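Local structure of ESX-1 secretion system protein eccD1 (Mycobacterium tuberculosis, 4KV2) at residues A[60-66]-A[87-92]; A[5-11]-A[82-88]. The protein forms part of the ESX-1 type VII secretion system, which delivers virulence factors such as EsxA and EsxB to host cells during infection. The contacts are given in a common frame with arbitrary orientation. Numbering follows the deposited sequence.

Interaction 1 of 2, residues A[60-66]-A[87-92]; sequences VWAFARP and LLTLVS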
ATOM      1  N   VAL A  60      17.089   0.826   7.438  1.00 30.19           N
ATOM      2  CA  VAL A  60      15.697   0.754   7.833  1.00 28.25           C
ATOM      3  C   VAL A  60      15.025   1.973   7.270  1.00 25.08           C
ATOM      4  O   VAL A  60      15.429   3.077   7.610  1.00 25.38           O
ATOM      5  CB  VAL A  60      15.606   0.733   9.376  1.00 29.37           C
ATOM      6  CG1 VAL A  60      14.159   0.685   9.846  1.00 28.66           C
ATOM      7  CG2 VAL A  60      16.409  -0.440   9.939  1.00 32.63           C
ATOM      8  N   TRP A  61      14.023   1.786   6.409  1.00 22.93           N
ATOM      9  CA  TRP A  61      13.276   2.899   5.793  1.00 20.62           C
ATOM     10  C   TRP A  61      12.251   3.515   6.756  1.00 19.50           C
ATOM     11  O   TRP A  61      11.636   2.812   7.537  1.00 20.35           O
ATOM     12  CB  TRP A  61      12.538   2.432   4.545  1.00 20.17           C
ATOM     13  CG  TRP A  61      13.424   2.162   3.368  1.00 20.97           C
ATOM     14  CD1 TRP A  61      13.792   0.956   2.892  1.00 22.69           C
ATOM     15  CD2 TRP A  61      14.043   3.137   2.530  1.00 21.03           C
ATOM     16  NE1 TRP A  61      14.606   1.103   1.787  1.00 23.75           N
ATOM     17  CE2 TRP A  61      14.792   2.441   1.560  1.00 22.92           C
ATOM     18  CE3 TRP A  61      14.042   4.533   2.508  1.00 20.40           C
ATOM     19  CZ2 TRP A  61      15.518   3.096   0.551  1.00 24.20           C
ATOM     20  CZ3 TRP A  61      14.781   5.199   1.498  1.00 21.50           C
ATOM     21  CH2 TRP A  61      15.509   4.466   0.541  1.00 23.67           C
ATOM     22  N   ALA A  62      12.072   4.833   6.677  1.00 18.34           N
ATOM     23  CA  ALA A  62      11.025   5.536   7.442  1.00 17.02           C
ATOM     24  C   ALA A  62      10.605   6.738   6.624  1.00 16.13           C
ATOM     25  O   ALA A  62      11.295   7.122   5.670  1.00 15.65           O
ATOM     26  CB  ALA A  62      11.525   5.962   8.809  1.00 17.47           C
ATOM     27  N   PHE A  63       9.453   7.296   6.987  1.00 15.72           N
ATOM     28  CA  PHE A  63       8.993   8.561   6.429  1.00 15.85           C
ATOM     29  C   PHE A  63       9.562   9.704   7.259  1.00 15.79           C
ATOM     30  O   PHE A  63       9.799   9.556   8.470  1.00 16.56           O
ATOM     31  CB  PHE A  63       7.496   8.673   6.487  1.00 16.34           C
ATOM     32  CG  PHE A  63       6.777   7.666   5.635  1.00 17.32           C
ATOM     33  CD1 PHE A  63       6.650   7.862   4.267  1.00 17.98           C
ATOM     34  CD2 PHE A  63       6.216   6.525   6.196  1.00 18.03           C
ATOM     35  CE1 PHE A  63       5.959   6.949   3.481  1.00 18.82           C
ATOM     36  CE2 PHE A  63       5.530   5.604   5.404  1.00 19.05           C
ATOM     37  CZ  PHE A  63       5.397   5.828   4.042  1.00 19.16           C
ATOM     38  N   ALA A  64       9.795  10.826   6.600  1.00 15.76           N
ATOM     39  CA  ALA A  64      10.250  12.022   7.276  1.00 15.89           C
ATOM     40  C   ALA A  64       9.699  13.237   6.571  1.00 16.49           C
ATOM     41  O   ALA A  64       9.563  13.268   5.339  1.00 16.97           O
ATOM     42  CB  ALA A  64      11.768  12.087   7.298  1.00 16.15           C
ATOM     43  N   ARG A  65       9.376  14.256   7.343  1.00 17.06           N
ATOM     44  CA  ARG A  65       9.128  15.558   6.751  1.00 18.37           C
ATOM     45  C   ARG A  65      10.451  16.060   6.169  1.00 18.80           C
ATOM     46  O   ARG A  65      11.500  15.763   6.724  1.00 18.43           O
ATOM     47  CB  ARG A  65       8.574  16.514   7.790  1.00 19.49           C
ATOM     48  CG  ARG A  65       7.117  16.213   8.087  1.00 20.04           C
ATOM     49  CD  ARG A  65       6.514  17.296   8.948  1.00 21.84           C
ATOM     50  NE  ARG A  65       5.162  16.996   9.384  1.00 22.85           N
ATOM     51  CZ  ARG A  65       4.825  16.351  10.498  1.00 23.15           C
ATOM     52  NH1 ARG A  65       5.745  15.894  11.346  1.00 22.25           N
ATOM     53  NH2 ARG A  65       3.528  16.186  10.774  1.00 24.75           N
ATOM     54  N   PRO A  66      10.417  16.780   5.033  1.00 20.23           N
ATOM     55  CA  PRO A  66      11.701  17.091   4.381  1.00 21.35           C
ATOM     56  C   PRO A  66      12.740  17.740   5.281  1.00 22.21           C
ATOM     57  O   PRO A  66      12.468  18.769   5.897  1.00 22.99           O
ATOM     58  CB  PRO A  66      11.297  18.048   3.251  1.00 23.15           C
ATOM     59  CG  PRO A  66       9.884  17.682   2.931  1.00 22.76           C
ATOM     60  CD  PRO A  66       9.279  17.308   4.253  1.00 21.47           C
ATOM     61  N   LEU A  87       3.902  17.016   2.558  1.00 20.16           N
ATOM     62  CA  LEU A  87       5.084  16.494   1.881  1.00 19.64           C
ATOM     63  C   LEU A  87       5.846  15.604   2.867  1.00 18.13           C
ATOM     64  O   LEU A  87       6.179  16.026   3.986  1.00 19.05           O
ATOM     65  CB  LEU A  87       6.063  17.606   1.445  1.00 22.75           C
ATOM     66  CG  LEU A  87       5.773  18.484   0.248  1.00 25.70           C
ATOM     67  CD1 LEU A  87       7.044  19.195  -0.214  1.00 29.14           C
ATOM     68  CD2 LEU A  87       5.219  17.646  -0.882  1.00 25.18           C
ATOM     69  N   LEU A  88       6.137  14.399   2.409  1.00 16.56           N
ATOM     70  CA  LEU A  88       7.053  13.506   3.076  1.00 15.99           C
ATOM     71  C   LEU A  88       8.202  13.059   2.181  1.00 16.27           C
ATOM     72  O   LEU A  88       8.149  13.153   0.941  1.00 16.93           O
ATOM     73  CB  LEU A  88       6.276  12.288   3.608  1.00 15.23           C
ATOM     74  CG  LEU A  88       5.235  12.575   4.693  1.00 15.84           C
ATOM     75  CD1 LEU A  88       4.450  11.310   5.099  1.00 16.37           C
ATOM     76  CD2 LEU A  88       5.853  13.175   5.924  1.00 17.52           C
ATOM     77  N   THR A  89       9.261  12.575   2.831  1.00 16.54           N
ATOM     78  CA  THR A  89      10.386  11.953   2.127  1.00 17.45           C
ATOM     79  C   THR A  89      10.555  10.520   2.648  1.00 17.24           C
ATOM     80  O   THR A  89       9.977  10.162   3.674  1.00 16.93           O
ATOM     81  CB  THR A  89      11.691  12.753   2.308  1.00 19.35           C
ATOM     82  OG1 THR A  89      12.014  12.851   3.706  1.00 19.50           O
ATOM     83  CG2 THR A  89      11.559  14.151   1.716  1.00 20.93           C
ATOM     84  N   LEU A  90      11.316   9.702   1.923  1.00 18.42           N
ATOM     85  CA  LEU A  90      11.695   8.380   2.393  1.00 19.62           C
ATOM     86  C   LEU A  90      13.172   8.430   2.763  1.00 20.97           C
ATOM     87  O   LEU A  90      13.996   8.891   1.979  1.00 22.06           O
ATOM     88  CB  LEU A  90      11.449   7.318   1.327  1.00 21.25           C
ATOM     89  CG  LEU A  90       9.995   6.876   1.180  1.00 21.08           C
ATOM     90  CD1 LEU A  90       9.836   6.154  -0.156  1.00 23.81           C
ATOM     91  CD2 LEU A  90       9.618   5.985   2.368  1.00 21.67           C
ATOM     92  N   VAL A  91      13.493   7.977   3.975  1.00 21.74           N
ATOM     93  CA  VAL A  91      14.858   8.056   4.491  1.00 23.67           C
ATOM     94  C   VAL A  91      15.269   6.721   5.097  1.00 25.78           C
ATOM     95  O   VAL A  91      14.433   6.014   5.624  1.00 25.46           O
ATOM     96  CB  VAL A  91      15.014   9.194   5.541  1.00 24.11           C
ATOM     97  CG1 VAL A  91      14.741  10.545   4.883  1.00 23.49           C
ATOM     98  CG2 VAL A  91      14.094   9.005   6.736  1.00 23.94           C
ATOM     99  N   SER A  92      16.559   6.390   5.021  1.00 28.28           N
ATOM    100  CA  SER A  92      17.065   5.156   5.641  1.00 31.46           C
ATOM    101  C   SER A  92      18.461   5.349   6.185  1.00 34.27           C
ATOM    102  O   SER A  92      19.100   4.423   6.671  1.00 37.66           O
ATOM    103  CB  SER A  92      17.052   4.005   4.642  1.00 32.97           C
ATOM    104  OG  SER A  92      17.988   4.231   3.606  1.00 34.41           O
ATOM    105  OXT SER A  92      18.969   6.466   6.121  1.00 34.84           O
TER
HETATM  106  O   HOH W   1      15.177   5.787   8.617  1.00 35.82           O

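Interaction 2 of 2, residues A[5-11]-A[82-88]; sequences TTRVTIL and VVDGSLL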
ATOM      1  N   THR A   5      -7.908   7.101   5.515  1.00 25.77           N
ATOM      2  CA  THR A   5      -6.733   7.322   4.676  1.00 23.99           C
ATOM      3  C   THR A   5      -6.291   8.786   4.742  1.00 22.77           C
ATOM      4  O   THR A   5      -7.066   9.668   5.139  1.00 24.04           O
ATOM      5  CB  THR A   5      -7.005   6.979   3.197  1.00 24.49           C
ATOM      6  OG1 THR A   5      -8.169   7.687   2.785  1.00 26.50           O
ATOM      7  CG2 THR A   5      -7.223   5.503   2.968  1.00 26.36           C
ATOM      8  N   THR A   6      -5.046   9.025   4.338  1.00 20.97           N
ATOM      9  CA  THR A   6      -4.488  10.359   4.265  1.00 20.38           C
ATOM     10  C   THR A   6      -3.749  10.499   2.934  1.00 19.28           C
ATOM     11  O   THR A   6      -3.045   9.581   2.478  1.00 18.65           O
ATOM     12  CB  THR A   6      -3.525  10.657   5.454  1.00 20.52           C
ATOM     13  OG1 THR A   6      -4.226  10.590   6.701  1.00 22.25           O
ATOM     14  CG2 THR A   6      -2.881  12.043   5.339  1.00 20.75           C
ATOM     15  N   ARG A   7      -3.928  11.656   2.323  1.00 19.76           N
ATOM     16  CA  ARG A   7      -3.219  12.015   1.100  0.50 19.45           C
ATOM     17  C   ARG A   7      -1.874  12.603   1.462  1.00 18.56           C
ATOM     18  O   ARG A   7      -1.809  13.588   2.199  1.00 19.65           O
ATOM     19  CB  ARG A   7      -4.001  13.062   0.294  0.50 21.44           C
ATOM     20  CG  ARG A   7      -4.973  12.486  -0.720  0.50 23.05           C
ATOM     21  CD  ARG A   7      -5.943  11.551  -0.035  0.50 23.39           C
ATOM     22  NE  ARG A   7      -6.912  10.950  -0.943  0.50 25.71           N
ATOM     23  CZ  ARG A   7      -7.860  10.135  -0.518  0.50 26.70           C
ATOM     24  NH1 ARG A   7      -7.935   9.866   0.782  0.50 25.49           N
ATOM     25  NH2 ARG A   7      -8.705   9.595  -1.363  0.50 29.66           N
ATOM     26  N   VAL A   8      -0.810  11.993   0.956  1.00 17.59           N
ATOM     27  CA  VAL A   8       0.523  12.535   1.134  1.00 17.16           C
ATOM     28  C   VAL A   8       1.198  12.635  -0.213  1.00 16.90           C
ATOM     29  O   VAL A   8       0.795  11.963  -1.167  1.00 17.28           O
ATOM     30  CB  VAL A   8       1.401  11.713   2.117  1.00 17.05           C
ATOM     31  CG1 VAL A   8       0.702  11.576   3.466  1.00 17.84           C
ATOM     32  CG2 VAL A   8       1.758  10.370   1.530  1.00 16.89           C
ATOM     33  N   THR A   9       2.188  13.513  -0.302  1.00 16.75           N
ATOM     34  CA  THR A   9       2.980  13.642  -1.504  1.00 16.88           C
ATOM     35  C   THR A   9       4.409  13.295  -1.091  1.00 16.36           C
ATOM     36  O   THR A   9       4.941  13.889  -0.157  1.00 16.87           O
ATOM     37  CB  THR A   9       2.928  15.069  -2.033  1.00 18.56           C
ATOM     38  OG1 THR A   9       1.580  15.419  -2.410  1.00 19.93           O
ATOM     39  CG2 THR A   9       3.855  15.230  -3.219  1.00 19.34           C
ATOM     40  N   ILE A  10       5.016  12.350  -1.789  1.00 16.15           N
ATOM     41  CA  ILE A  10       6.401  11.986  -1.564  1.00 16.43           C
ATOM     42  C   ILE A  10       7.308  12.777  -2.499  1.00 17.40           C
ATOM     43  O   ILE A  10       7.131  12.730  -3.725  1.00 17.85           O
ATOM     44  CB  ILE A  10       6.656  10.479  -1.848  1.00 16.69           C
ATOM     45  CG1 ILE A  10       5.710   9.610  -1.021  1.00 16.62           C
ATOM     46  CG2 ILE A  10       8.127  10.124  -1.588  1.00 17.71           C
ATOM     47  CD1 ILE A  10       5.705   9.893   0.475  1.00 16.76           C
ATOM     48  N   LEU A  11       8.267  13.487  -1.923  1.00 18.26           N
ATOM     49  CA  LEU A  11       9.330  14.164  -2.678  1.00 19.91           C
ATOM     50  C   LEU A  11      10.549  13.254  -2.873  1.00 20.60           C
ATOM     51  O   LEU A  11      11.135  12.814  -1.907  1.00 21.14           O
ATOM     52  CB  LEU A  11       9.774  15.414  -1.912  1.00 21.74           C
ATOM     53  CG  LEU A  11      10.792  16.361  -2.575  1.00 24.01           C
ATOM     54  CD1 LEU A  11      10.313  16.858  -3.943  1.00 24.70           C
ATOM     55  CD2 LEU A  11      11.022  17.526  -1.634  1.00 26.44           C
ATOM     56  N   VAL A  82       0.253  14.046  10.684  1.00 23.46           N
ATOM     57  CA  VAL A  82       0.355  14.280   9.246  1.00 23.28           C
ATOM     58  C   VAL A  82      -1.038  14.532   8.659  1.00 24.42           C
ATOM     59  O   VAL A  82      -1.952  13.727   8.851  1.00 24.39           O
ATOM     60  CB  VAL A  82       1.044  13.087   8.544  1.00 21.37           C
ATOM     61  CG1 VAL A  82       1.116  13.297   7.043  1.00 22.75           C
ATOM     62  CG2 VAL A  82       2.445  12.882   9.094  1.00 20.82           C
ATOM     63  N   VAL A  83      -1.174  15.626   7.917  1.00 29.08           N
ATOM     64  CA  VAL A  83      -2.464  16.084   7.379  1.00 29.45           C
ATOM     65  C   VAL A  83      -2.486  15.873   5.882  1.00 26.04           C
ATOM     66  O   VAL A  83      -1.430  15.709   5.277  1.00 22.93           O
ATOM     67  CB  VAL A  83      -2.741  17.579   7.720  1.00 32.43           C
ATOM     68  CG1 VAL A  83      -2.778  17.780   9.226  1.00 36.98           C
ATOM     69  CG2 VAL A  83      -1.700  18.519   7.111  1.00 31.41           C
ATOM     70  N   ASP A  84      -3.689  15.859   5.289  1.00 26.42           N
ATOM     71  CA  ASP A  84      -3.817  15.719   3.828  1.00 24.82           C
ATOM     72  C   ASP A  84      -2.939  16.710   3.054  1.00 23.87           C
ATOM     73  O   ASP A  84      -2.914  17.914   3.366  1.00 25.52           O
ATOM     74  CB  ASP A  84      -5.270  15.891   3.353  1.00 27.07           C
ATOM     75  CG  ASP A  84      -6.158  14.713   3.709  1.00 28.59           C
ATOM     76  OD1 ASP A  84      -5.716  13.555   3.641  1.00 28.08           O
ATOM     77  OD2 ASP A  84      -7.321  14.945   4.044  1.00 31.52           O
ATOM     78  N   GLY A  85      -2.227  16.183   2.052  1.00 21.90           N
ATOM     79  CA  GLY A  85      -1.360  16.980   1.186  1.00 22.08           C
ATOM     80  C   GLY A  85       0.052  17.240   1.723  1.00 21.31           C
ATOM     81  O   GLY A  85       0.870  17.874   1.050  1.00 21.91           O
ATOM     82  N   SER A  86       0.354  16.759   2.926  1.00 20.88           N
ATOM     83  CA  SER A  86       1.678  16.927   3.518  1.00 20.69           C
ATOM     84  C   SER A  86       2.754  16.333   2.616  1.00 19.24           C
ATOM     85  O   SER A  86       2.560  15.248   2.031  1.00 17.52           O
ATOM     86  CB  SER A  86       1.771  16.215   4.876  1.00 21.01           C
ATOM     87  OG  SER A  86       1.084  16.886   5.921  1.00 23.56           O
ATOM     88  N   LEU A  87       3.902  17.016   2.558  1.00 20.16           N
ATOM     89  CA  LEU A  87       5.084  16.494   1.881  1.00 19.64           C
ATOM     90  C   LEU A  87       5.846  15.604   2.867  1.00 18.13           C
ATOM     91  O   LEU A  87       6.179  16.026   3.986  1.00 19.05           O
ATOM     92  CB  LEU A  87       6.063  17.606   1.445  1.00 22.75           C
ATOM     93  CG  LEU A  87       5.773  18.484   0.248  1.00 25.70           C
ATOM     94  CD1 LEU A  87       7.044  19.195  -0.214  1.00 29.14           C
ATOM     95  CD2 LEU A  87       5.219  17.646  -0.882  1.00 25.18           C
ATOM     96  N   LEU A  88       6.137  14.399   2.409  1.00 16.56           N
ATOM     97  CA  LEU A  88       7.053  13.506   3.076  1.00 15.99           C
ATOM     98  C   LEU A  88       8.202  13.059   2.181  1.00 16.27           C
ATOM     99  O   LEU A  88       8.149  13.153   0.941  1.00 16.93           O
ATOM    100  CB  LEU A  88       6.276  12.288   3.608  1.00 15.23           C
ATOM    101  CG  LEU A  88       5.235  12.575   4.693  1.00 15.84           C
ATOM    102  CD1 LEU A  88       4.450  11.310   5.099  1.00 16.37           C
ATOM    103  CD2 LEU A  88       5.853  13.175   5.924  1.00 17.52           C
TER
HETATM  104  O   HOH W   2      -7.771  11.796   3.434  1.00 28.14           O
HETATM  105  O   HOH W   3      -2.901  11.135   9.018  1.00 25.19           O
HETATM  106  O   HOH W   4       1.042  17.916  -1.615  1.00 23.64           O

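Interaction 1 of 2, residues A[60-66]-A[87-92]
Backbone hydrogen bonds define this antiparallel strand pair. Ala-62 and Val-91 form a hydrogen-bonded pair, with Ala-62 N to Val-91 O at 2.8 Å and Val-91 N to Ala-62 O at 2.9 Å. Two residues on, Ala-64 N reaches Thr-89 O at 3.0 Å and Thr-89 N reaches Ala-64 O at 2.6 Å. Phe-63 and Leu-90 lie between them as a non-hydrogen-bonded pair, CA to CA 4.9 Å. The axes of strands 62-64 and 87-91 approach to 4.6 Å at 141°, so the pair is markedly twisted.

Two further polar links supplement this pattern. With chi1 in the p rotamer, Thr-89 OG1 donates to Ala-64 O at 3.0 Å, giving that carbonyl a second donor. A water bridges Val-60 O (2.9 Å) and Val-91 O (3.1 Å), donating to both.

Apolar contacts divide between the two faces. On the Phe-63 and Leu-90 face, Phe-63 CE1 meets Leu-90 CD2 at 3.9 Å; Phe-63 goes on to touch Ile-31, and Leu-90 Val-35 and Leu-38, of helix 31-41. On the other face, Ala-64 CB touches Val-91 CG2 at 3.9 Å, while Pro-66 CG packs on Leu-87 CB at 4.1 Å.

At Ser-92, the last residue of this domain fragment, the contact is CH-pi: Ser-92 CB lies 3.9 Å from the centroid of the Trp-61 six-membered ring, 17° off its normal. Main-chain bonding therefore fixes the register, whereas the side chains make one face of this strand pair part of the hydrophobic core beneath the helix.

Interaction 2 of 2, residues A[5-11]-A[82-88]
Leu-88 anchors the apolar centre: its CD1 lies 4.1 Å from Val-8 CG1 and its CB 4.0 Å from Ile-10 CD1, while Val-8 CG1 also meets Val-82 CG1 at 4.0 Å. Leu-77 adjoins both Leu-88 and Val-82. Thr-9 and Leu-87 pair on the other face, where Thr-9 CG2 touches Leu-87 CD2 at 3.6 Å.

Between these faces the bonding is parallel; the axes of strands 5-11 and 86-88 approach to 4.7 Å at 37°. Thr-9 N donates a hydrogen bond to Ser-86 O, Leu-88 N to Thr-9 O, and Leu-11 N to Leu-88 O, each at 2.9 Å.

Farther out, a type II turn from Val-83 to Ser-86 leads into the strand, with Ser-86 N to Val-83 O at 3.1 Å. Gly-85 has phi 84°, which favours glycine, and its N donates to Arg-7 O at 2.6 Å. Asp-84 OD1 accepts from Arg-7 N at 2.9 Å; one water joins this carboxylate oxygen (2.7 Å) to Thr-5 O (2.8 Å). Another links Thr-9 OG1 and Gly-85 O, both at 2.7 Å, and the same hydroxyl also bonds Asp-18.

Strand 5-12 thus lies parallel to 86-91 and antiparallel to 15-22, the central N- and C-terminal strand pairing characteristic of the ubiquitin-like beta-grasp fold.

Strand 86-91 supports both contacts, pairing antiparallel in interaction 1 and parallel in interaction 2, within the sheet order 15-22, 5-12, 86-91, 62-64. Interaction 1 joins it to 62-64, the outermost of the four strands on that side, though Phe-63 is also backbone-bonded to Leu-71; interaction 2 joins the two middle strands. Yet interaction 1 has its centre about 5 Å from the centre of the chain, against about 9 Å for interaction 2, and buries 714 Å² against 535 Å². Both mix buried and exposed residues. Their apolar faces merge where Phe-63 CE1 lies 4.2 Å from Ile-10 CD1. Interaction 1 adds an aromatic contact at the fragment's C-terminal residue; interaction 2 uses a carboxylate and more bridging waters.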